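Local coordinates for quinoline 2-oxidoreductase large subunit (Pseudomonas putida, PDB 1T3Q), which probably oxidises quinoline at carbon 2, as the subunit of a molybdenum hydroxylase that carries the molybdopterin cytosine dinucleotide and its molybdenum centre, at residues B[99-104]-B[324-329]; B[109-114]-B[364-369]; B[257-262]-B[329-334]. All blocks are in the same frame, centred on the assembly; numbering follows the deposited sequence.

Interaction 1 (B[99-104]-B[324-329]); sequences TIQPLL and GAYNNL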
loop_
_atom_site.group_PDB
_atom_site.type_symbol
_atom_site.label_atom_id
_atom_site.label_comp_id
_atom_site.label_asym_id
_atom_site.label_seq_id
_atom_site.Cartn_x
_atom_site.Cartn_y
_atom_site.Cartn_z
ATOM N N THR B 99 -30.067 21.163 -5.314
ATOM C CA THR B 99 -29.858 21.273 -3.880
ATOM C C THR B 99 -28.362 21.219 -3.650
ATOM O O THR B 99 -27.620 20.642 -4.442
ATOM C CB THR B 99 -30.526 20.129 -3.070
ATOM O OG1 THR B 99 -30.031 18.861 -3.516
ATOM C CG2 THR B 99 -32.044 20.178 -3.214
ATOM N N ILE B 100 -27.922 21.866 -2.581
ATOM C CA ILE B 100 -26.521 21.861 -2.209
ATOM C C ILE B 100 -26.560 21.371 -0.772
ATOM O O ILE B 100 -27.053 22.069 0.109
ATOM C CB ILE B 100 -25.910 23.280 -2.257
ATOM C CG1 ILE B 100 -26.013 23.838 -3.678
ATOM C CG2 ILE B 100 -24.459 23.234 -1.804
ATOM C CD1 ILE B 100 -25.353 25.202 -3.863
ATOM N N GLN B 101 -26.093 20.151 -0.538
ATOM C CA GLN B 101 -26.112 19.621 0.814
ATOM C C GLN B 101 -24.814 19.947 1.518
ATOM O O GLN B 101 -23.738 19.533 1.084
ATOM C CB GLN B 101 -26.327 18.104 0.810
ATOM C CG GLN B 101 -26.243 17.491 2.203
ATOM C CD GLN B 101 -26.501 15.994 2.219
ATOM O OE1 GLN B 101 -26.670 15.365 1.171
ATOM N NE2 GLN B 101 -26.525 15.415 3.414
ATOM N N PRO B 102 -24.893 20.703 2.622
ATOM C CA PRO B 102 -23.663 21.036 3.332
ATOM C C PRO B 102 -23.122 19.769 3.993
ATOM O O PRO B 102 -23.896 18.904 4.413
ATOM C CB PRO B 102 -24.127 22.082 4.337
ATOM C CG PRO B 102 -25.503 21.597 4.700
ATOM C CD PRO B 102 -26.082 21.197 3.343
ATOM N N LEU B 103 -21.802 19.645 4.061
ATOM C CA LEU B 103 -21.199 18.467 4.675
ATOM C C LEU B 103 -21.639 18.394 6.135
ATOM O O LEU B 103 -21.939 17.315 6.655
ATOM C CB LEU B 103 -19.674 18.529 4.551
ATOM C CG LEU B 103 -19.175 18.728 3.111
ATOM C CD1 LEU B 103 -17.663 18.577 3.064
ATOM C CD2 LEU B 103 -19.838 17.714 2.172
ATOM N N LEU B 104 -21.684 19.554 6.784
ATOM C CA LEU B 104 -22.130 19.659 8.167
ATOM C C LEU B 104 -23.188 20.745 8.209
ATOM O O LEU B 104 -23.039 21.776 7.556
ATOM C CB LEU B 104 -20.981 20.060 9.093
ATOM C CG LEU B 104 -20.367 18.976 9.976
ATOM C CD1 LEU B 104 -19.712 17.921 9.103
ATOM C CD2 LEU B 104 -19.344 19.609 10.908
ATOM N N GLY B 324 -36.796 13.358 1.056
ATOM C CA GLY B 324 -35.859 13.745 2.090
ATOM C C GLY B 324 -35.462 15.196 1.908
ATOM O O GLY B 324 -35.972 15.882 1.014
ATOM N N ALA B 325 -34.530 15.648 2.740
ATOM C CA ALA B 325 -34.074 17.034 2.755
ATOM C C ALA B 325 -33.262 17.542 1.575
ATOM O O ALA B 325 -33.307 18.737 1.275
ATOM C CB ALA B 325 -33.298 17.296 4.046
ATOM N N TYR B 326 -32.514 16.656 0.921
ATOM C CA TYR B 326 -31.675 17.047 -0.211
ATOM C C TYR B 326 -31.727 16.001 -1.318
ATOM O O TYR B 326 -32.324 14.932 -1.160
ATOM C CB TYR B 326 -30.209 17.164 0.224
ATOM C CG TYR B 326 -29.959 18.004 1.458
ATOM C CD1 TYR B 326 -29.921 19.398 1.384
ATOM C CD2 TYR B 326 -29.750 17.402 2.699
ATOM C CE1 TYR B 326 -29.677 20.173 2.519
ATOM C CE2 TYR B 326 -29.509 18.168 3.843
ATOM C CZ TYR B 326 -29.473 19.554 3.743
ATOM O OH TYR B 326 -29.232 20.315 4.868
ATOM N N ASN B 327 -31.087 16.323 -2.437
ATOM C CA ASN B 327 -30.987 15.399 -3.553
ATOM C C ASN B 327 -29.671 14.674 -3.325
ATOM O O ASN B 327 -28.649 15.313 -3.080
ATOM C CB ASN B 327 -30.883 16.132 -4.895
ATOM C CG ASN B 327 -32.200 16.702 -5.363
ATOM O OD1 ASN B 327 -32.367 17.920 -5.436
ATOM N ND2 ASN B 327 -33.140 15.830 -5.696
ATOM N N ASN B 328 -29.690 13.349 -3.385
ATOM C CA ASN B 328 -28.461 12.587 -3.231
ATOM C C ASN B 328 -27.690 12.806 -4.529
ATOM O O ASN B 328 -28.281 13.137 -5.557
ATOM C CB ASN B 328 -28.765 11.091 -3.104
ATOM C CG ASN B 328 -29.376 10.520 -4.375
ATOM O OD1 ASN B 328 -30.588 10.325 -4.468
ATOM N ND2 ASN B 328 -28.534 10.273 -5.369
ATOM N N LEU B 329 -26.376 12.624 -4.487
ATOM C CA LEU B 329 -25.553 12.752 -5.686
ATOM C C LEU B 329 -25.082 11.318 -5.942
ATOM O O LEU B 329 -24.591 10.666 -5.025
ATOM C CB LEU B 329 -24.346 13.653 -5.414
ATOM C CG LEU B 329 -23.792 14.633 -6.464
ATOM C CD1 LEU B 329 -22.295 14.420 -6.592
ATOM C CD2 LEU B 329 -24.484 14.482 -7.809
HETATM O O HOH W 1 -27.678 18.108 -2.646
HETATM O O HOH W 2 -26.413 15.282 -1.660
#
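The ring of Tyr326 lies between two aliphatic groups: Gln101 CG sits over one face, and CB of the preceding residue, Ala325, lies over the other, toward the rim. The Gln101 contact is a CH-pi interaction, with CG 3.7 Å from the centroid of the Tyr326 ring and 19° off its normal. With Gln101 CG anti to the backbone N (chi1 175°) and the chain extended beyond it, the amide runs on past Tyr326 CD2, its plane only 10° from that of the ring. Pro102 meets the phenol end obliquely, its CD 3.6 Å from Tyr326 OH. That hydroxyl is itself held by Glu114 and Arg110. One residue on, the backbone N of Asn327 donates to Thr99 OG1 over 3.0 Å. Two waters fill in the polar side: one lies between Thr99 OG1 (2.6 Å) and Asn327 O, the other between Gln101 OE1 (2.8 Å) and the same Asn327 O. Both are within hydrogen-bonding distance of that carbonyl, though each has more acceptors around it than protons to give. This is the hammerhead domain of the xanthine dehydrogenase family packing on the molybdopterin-binding domain. Strand 99-101 pairs antiparallel with strand 87-89, Gln101 and Leu103 touch helix 263-275, and midway along the loop between strand 312-322 and helix 337-342, Leu329 rests on helix 226-237.

Interaction 2 (B[109-114]-B[364-369]); sequences TRFVGE and KCPIGA. With SO4 (sulfate ion), chain M.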
loop_
_atom_site.group_PDB
_atom_site.type_symbol
_atom_site.label_atom_id
_atom_site.label_comp_id
_atom_site.label_asym_id
_atom_site.label_seq_id
_atom_site.Cartn_x
_atom_site.Cartn_y
_atom_site.Cartn_z
ATOM N N THR B 109 -30.429 22.571 10.821
ATOM C CA THR B 109 -30.354 21.148 10.499
ATOM C C THR B 109 -31.663 20.805 9.803
ATOM O O THR B 109 -32.709 21.356 10.142
ATOM C CB THR B 109 -30.169 20.267 11.764
ATOM O OG1 THR B 109 -31.291 20.414 12.645
ATOM C CG2 THR B 109 -28.903 20.675 12.500
ATOM N N ARG B 110 -31.614 19.897 8.832
ATOM C CA ARG B 110 -32.816 19.564 8.085
ATOM C C ARG B 110 -33.321 18.127 8.168
ATOM O O ARG B 110 -34.177 17.723 7.388
ATOM C CB ARG B 110 -32.627 19.983 6.635
ATOM C CG ARG B 110 -32.224 21.457 6.499
ATOM C CD ARG B 110 -32.311 21.919 5.063
ATOM N NE ARG B 110 -32.018 23.340 4.903
ATOM C CZ ARG B 110 -30.803 23.848 4.713
ATOM N NH1 ARG B 110 -30.650 25.158 4.572
ATOM N NH2 ARG B 110 -29.744 23.052 4.654
ATOM N N PHE B 111 -32.788 17.361 9.111
ATOM C CA PHE B 111 -33.250 15.997 9.337
ATOM C C PHE B 111 -32.514 15.364 10.507
ATOM O O PHE B 111 -31.350 15.668 10.760
ATOM C CB PHE B 111 -33.140 15.140 8.056
ATOM C CG PHE B 111 -31.737 14.750 7.672
ATOM C CD1 PHE B 111 -31.149 13.600 8.201
ATOM C CD2 PHE B 111 -31.019 15.499 6.750
ATOM C CE1 PHE B 111 -29.872 13.206 7.815
ATOM C CE2 PHE B 111 -29.732 15.113 6.355
ATOM C CZ PHE B 111 -29.159 13.964 6.887
ATOM N N VAL B 112 -33.222 14.526 11.255
ATOM C CA VAL B 112 -32.625 13.845 12.390
ATOM C C VAL B 112 -31.514 12.972 11.839
ATOM O O VAL B 112 -31.749 12.145 10.956
ATOM C CB VAL B 112 -33.654 12.959 13.117
ATOM C CG1 VAL B 112 -32.969 12.157 14.217
ATOM C CG2 VAL B 112 -34.753 13.828 13.707
ATOM N N GLY B 113 -30.305 13.172 12.349
ATOM C CA GLY B 113 -29.170 12.396 11.889
ATOM C C GLY B 113 -28.159 13.201 11.098
ATOM O O GLY B 113 -27.045 12.729 10.863
ATOM N N GLU B 114 -28.525 14.412 10.675
ATOM C CA GLU B 114 -27.586 15.233 9.916
ATOM C C GLU B 114 -26.417 15.567 10.832
ATOM O O GLU B 114 -26.605 15.799 12.019
ATOM C CB GLU B 114 -28.254 16.525 9.429
ATOM C CG GLU B 114 -27.416 17.306 8.431
ATOM C CD GLU B 114 -28.189 18.448 7.784
ATOM O OE1 GLU B 114 -27.846 18.821 6.638
ATOM O OE2 GLU B 114 -29.135 18.971 8.420
ATOM N N LYS B 364 -36.143 14.479 6.256
ATOM C CA LYS B 364 -35.673 13.121 6.510
ATOM C C LYS B 364 -34.369 12.995 5.748
ATOM O O LYS B 364 -34.019 13.882 4.969
ATOM C CB LYS B 364 -36.680 12.111 5.968
ATOM C CG LYS B 364 -38.071 12.254 6.553
ATOM C CD LYS B 364 -39.065 11.331 5.866
ATOM C CE LYS B 364 -40.467 11.553 6.419
ATOM N NZ LYS B 364 -41.470 10.647 5.817
ATOM N N CYS B 365 -33.629 11.913 5.952
ATOM C CA CYS B 365 -32.392 11.802 5.209
ATOM C C CYS B 365 -32.784 11.656 3.739
ATOM O O CYS B 365 -33.874 11.172 3.413
ATOM C CB CYS B 365 -31.567 10.604 5.678
ATOM S SG CYS B 365 -32.161 9.052 5.067
ATOM N N PRO B 366 -31.917 12.110 2.832
ATOM C CA PRO B 366 -32.241 12.000 1.411
ATOM C C PRO B 366 -32.551 10.594 0.925
ATOM O O PRO B 366 -31.956 9.611 1.376
ATOM C CB PRO B 366 -31.019 12.611 0.714
ATOM C CG PRO B 366 -29.953 12.648 1.769
ATOM C CD PRO B 366 -30.686 12.887 3.040
ATOM N N ILE B 367 -33.515 10.512 0.019
ATOM C CA ILE B 367 -33.884 9.240 -0.573
ATOM C C ILE B 367 -32.726 8.942 -1.515
ATOM O O ILE B 367 -32.080 9.858 -2.018
ATOM C CB ILE B 367 -35.215 9.360 -1.359
ATOM C CG1 ILE B 367 -35.886 7.990 -1.452
ATOM C CG2 ILE B 367 -34.969 9.939 -2.745
ATOM C CD1 ILE B 367 -36.409 7.479 -0.119
ATOM N N GLY B 368 -32.445 7.665 -1.746
ATOM C CA GLY B 368 -31.339 7.321 -2.613
ATOM C C GLY B 368 -31.562 6.008 -3.334
ATOM O O GLY B 368 -32.602 5.369 -3.175
ATOM N N ALA B 369 -30.566 5.605 -4.111
ATOM C CA ALA B 369 -30.630 4.382 -4.896
ATOM C C ALA B 369 -30.464 3.110 -4.081
ATOM O O ALA B 369 -29.592 3.016 -3.225
ATOM C CB ALA B 369 -29.570 4.421 -5.986
HETATM S S SO4 M . -27.040 25.937 4.203
HETATM O O1 SO4 M . -28.262 26.764 4.163
HETATM O O2 SO4 M . -26.394 26.073 5.523
HETATM O O3 SO4 M . -27.393 24.522 3.967
HETATM O O4 SO4 M . -26.103 26.391 3.160
#
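The backbone N of Arg110, just ahead of the Phe111 that packs on Lys364, Cys365 and Pro366, donates to Glu114 OE2 over 2.7 Å and meets that oxygen nearly along its C-O axis. Glu114 N returns a bond to Phe111 O, closing a type II beta turn. Gly113 suits this turn, because a side chain at its backbone angles would press on the carbonyl oxygen before it. The turn presents Phe111 to the other segment. Its CB lies 3.4 Å from Lys364 C, and chi1 of 73° sets CG between the backbone N and the carbonyl carbon. One face of the ring takes Cys365 CA in a CH-pi contact, 3.8 Å from the centroid of Phe111, with Pro366 CD over the same face near CE2. Glu114 CB lies over the opposite face, toward the rim. An alanine in place of Phe111 would probably open a gap between Glu114 CB and the Cys365 CA and Pro366 CD that the ring now separates. The extended Arg110 side chain leads away to Tyr326 and Asp159, and its NH1 and NH2 also bind a sulfate, probably from the crystallisation liquor, NH2 reaching sulfate O3 at 2.9 Å. Lys364 leads away from Phe111, and its NZ forms a salt bridge with Asp322. The whole is a hammerhead-domain turn seated on a cofactor-domain loop that runs on directly into Tyr370 and Arg371 of the molybdenum pocket.

Interaction 3 (B[257-262]-B[329-334]); sequences QKAHLH and LPWTQL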
loop_
_atom_site.group_PDB
_atom_site.type_symbol
_atom_site.label_atom_id
_atom_site.label_comp_id
_atom_site.label_asym_id
_atom_site.label_seq_id
_atom_site.Cartn_x
_atom_site.Cartn_y
_atom_site.Cartn_z
ATOM N N GLN B 257 -26.496 1.678 -2.119
ATOM C CA GLN B 257 -26.196 2.598 -1.019
ATOM C C GLN B 257 -24.796 3.177 -1.152
ATOM O O GLN B 257 -24.554 4.343 -0.825
ATOM C CB GLN B 257 -26.329 1.889 0.331
ATOM C CG GLN B 257 -26.296 2.840 1.528
ATOM C CD GLN B 257 -26.225 2.113 2.854
ATOM O OE1 GLN B 257 -25.149 1.727 3.305
ATOM N NE2 GLN B 257 -27.380 1.908 3.479
ATOM N N LYS B 258 -23.874 2.356 -1.639
ATOM C CA LYS B 258 -22.499 2.779 -1.810
ATOM C C LYS B 258 -22.246 3.323 -3.215
ATOM O O LYS B 258 -21.108 3.402 -3.678
ATOM C CB LYS B 258 -21.563 1.616 -1.455
ATOM C CG LYS B 258 -21.627 1.315 0.043
ATOM C CD LYS B 258 -20.799 0.112 0.479
ATOM C CE LYS B 258 -21.043 -0.168 1.960
ATOM N NZ LYS B 258 -20.527 -1.506 2.387
ATOM N N ALA B 259 -23.332 3.709 -3.877
ATOM C CA ALA B 259 -23.265 4.294 -5.206
ATOM C C ALA B 259 -23.702 5.754 -5.082
ATOM O O ALA B 259 -24.446 6.263 -5.917
ATOM C CB ALA B 259 -24.177 3.551 -6.172
ATOM N N HIS B 260 -23.258 6.402 -4.012
ATOM C CA HIS B 260 -23.555 7.815 -3.774
ATOM C C HIS B 260 -22.298 8.460 -3.226
ATOM O O HIS B 260 -21.395 7.777 -2.729
ATOM C CB HIS B 260 -24.643 8.023 -2.714
ATOM C CG HIS B 260 -25.957 7.386 -3.037
ATOM N ND1 HIS B 260 -26.300 6.127 -2.591
ATOM C CD2 HIS B 260 -27.020 7.839 -3.744
ATOM C CE1 HIS B 260 -27.520 5.835 -3.005
ATOM N NE2 HIS B 260 -27.979 6.855 -3.706
ATOM N N LEU B 261 -22.239 9.781 -3.311
ATOM C CA LEU B 261 -21.113 10.502 -2.749
ATOM C C LEU B 261 -21.584 10.831 -1.341
ATOM O O LEU B 261 -22.656 11.411 -1.164
ATOM C CB LEU B 261 -20.843 11.794 -3.524
ATOM C CG LEU B 261 -19.659 12.589 -2.969
ATOM C CD1 LEU B 261 -18.369 11.810 -3.191
ATOM C CD2 LEU B 261 -19.576 13.945 -3.657
ATOM N N HIS B 262 -20.810 10.452 -0.332
ATOM C CA HIS B 262 -21.217 10.725 1.045
ATOM C C HIS B 262 -20.478 11.926 1.612
ATOM O O HIS B 262 -19.303 12.136 1.325
ATOM C CB HIS B 262 -20.929 9.524 1.950
ATOM C CG HIS B 262 -21.267 8.207 1.329
ATOM N ND1 HIS B 262 -22.547 7.871 0.947
ATOM C CD2 HIS B 262 -20.484 7.154 0.994
ATOM C CE1 HIS B 262 -22.537 6.668 0.399
ATOM N NE2 HIS B 262 -21.297 6.212 0.416
ATOM N N LEU B 329 -26.376 12.624 -4.487
ATOM C CA LEU B 329 -25.553 12.752 -5.686
ATOM C C LEU B 329 -25.082 11.318 -5.942
ATOM O O LEU B 329 -24.591 10.666 -5.025
ATOM C CB LEU B 329 -24.346 13.653 -5.414
ATOM C CG LEU B 329 -23.792 14.633 -6.464
ATOM C CD1 LEU B 329 -22.295 14.420 -6.592
ATOM C CD2 LEU B 329 -24.484 14.482 -7.809
ATOM N N PRO B 330 -25.155 10.838 -7.197
ATOM C CA PRO B 330 -25.622 11.525 -8.408
ATOM C C PRO B 330 -27.045 11.261 -8.913
ATOM O O PRO B 330 -27.454 11.856 -9.910
ATOM C CB PRO B 330 -24.604 11.076 -9.436
ATOM C CG PRO B 330 -24.501 9.584 -9.090
ATOM C CD PRO B 330 -24.477 9.573 -7.552
ATOM N N TRP B 331 -27.803 10.398 -8.244
ATOM C CA TRP B 331 -29.143 10.053 -8.720
ATOM C C TRP B 331 -30.261 11.054 -8.456
ATOM O O TRP B 331 -31.202 11.147 -9.247
ATOM C CB TRP B 331 -29.549 8.685 -8.158
ATOM C CG TRP B 331 -28.405 7.717 -8.153
ATOM C CD1 TRP B 331 -27.828 7.137 -7.058
ATOM C CD2 TRP B 331 -27.636 7.290 -9.284
ATOM N NE1 TRP B 331 -26.745 6.383 -7.436
ATOM C CE2 TRP B 331 -26.603 6.458 -8.795
ATOM C CE3 TRP B 331 -27.717 7.532 -10.662
ATOM C CZ2 TRP B 331 -25.653 5.868 -9.637
ATOM C CZ3 TRP B 331 -26.772 6.945 -11.502
ATOM C CH2 TRP B 331 -25.752 6.122 -10.982
ATOM N N THR B 332 -30.150 11.788 -7.350
ATOM C CA THR B 332 -31.144 12.778 -6.927
ATOM C C THR B 332 -32.469 12.113 -6.588
ATOM O O THR B 332 -32.588 10.885 -6.620
ATOM C CB THR B 332 -31.388 13.887 -8.004
ATOM O OG1 THR B 332 -32.217 13.383 -9.061
ATOM C CG2 THR B 332 -30.060 14.352 -8.593
ATOM N N GLN B 333 -33.466 12.922 -6.255
ATOM C CA GLN B 333 -34.771 12.393 -5.907
ATOM C C GLN B 333 -35.487 11.775 -7.109
ATOM O O GLN B 333 -36.528 11.139 -6.956
ATOM C CB GLN B 333 -35.623 13.497 -5.268
ATOM C CG GLN B 333 -35.009 14.004 -3.961
ATOM C CD GLN B 333 -35.878 15.000 -3.221
ATOM O OE1 GLN B 333 -35.497 15.494 -2.156
ATOM N NE2 GLN B 333 -37.042 15.303 -3.770
ATOM N N LEU B 334 -34.916 11.945 -8.298
ATOM C CA LEU B 334 -35.521 11.385 -9.507
ATOM C C LEU B 334 -35.289 9.876 -9.560
ATOM O O LEU B 334 -35.845 9.183 -10.413
ATOM C CB LEU B 334 -34.926 12.033 -10.759
ATOM C CG LEU B 334 -35.056 13.554 -10.897
ATOM C CD1 LEU B 334 -34.651 13.966 -12.311
ATOM C CD2 LEU B 334 -36.494 13.979 -10.613
HETATM O O HOH W 3 -25.080 12.229 -1.985
#
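Trp331 reaches across to the loop 257-262 with its indole N-H: NE1 donates to Ala259 O over 2.8 Å, a bent bond (133° at the hydrogen) whose acceptor lies out of the indole plane. The five-membered ring of the indole turns its edge to the face of His260, an offset edge-to-face pair with planes at 80°, in which Trp331 CD1 comes 3.4 Å from His260 NE2. Beside this, the two backbones join where Leu261 N donates to Leu329 O over 3.0 Å; His260 CA brings its hydrogen toward that same oxygen. A water accepts from Leu329 N and lies 2.7 Å from Leu261 O. The side chains of Leu261 and Leu329 lie alongside each other, pointing the same way, with CD2 of Leu261 4.0 Å from CD1 of Leu329. The contact lies beside the molybdenum site: the nearest side-chain atom of Ala259 is about 4 Å from the bound dioxosulfidomolybdenum ion, and Trp331 meets the ring of Tyr545, a residue of that pocket. In the next shell, His260 ND1 donates to Gln257 O almost straight on the N-H line (177°), though from above the carbonyl plane, while NE2 of His260 accepts from the backbone N of Ala369. Held at both nitrogens, the imidazole is fixed in rotation. Behind the indole, Pro330, which follows a cis peptide bond, lays its CG over the centre of the Trp331 ring. Further out, Thr332 OG1 accepts from Leu334 N in an ST turn, and His262 takes the N-cap position of helix 263-275.

In the fold
From the N terminus, the hammerhead-domain pieces come first: 99-104, then 109-114. Residues 257-262 follow, at the foot of helix 263-275. The return halves come later: 324-329 closes interaction 1, 329-334 closes interaction 3, and 364-369 closes interaction 2. Interaction 1 crosses both of the others, whereas the whole span of interaction 3 falls within that of interaction 2. Leu329 belongs to both interactions 1 and 3, so one continuous loop before helix 337-342 runs from the domain interface toward the molybdenum pocket. Interactions 1 and 2 join the hammerhead domain to the cofactor-binding domain; interaction 3 ties together two loops of the latter.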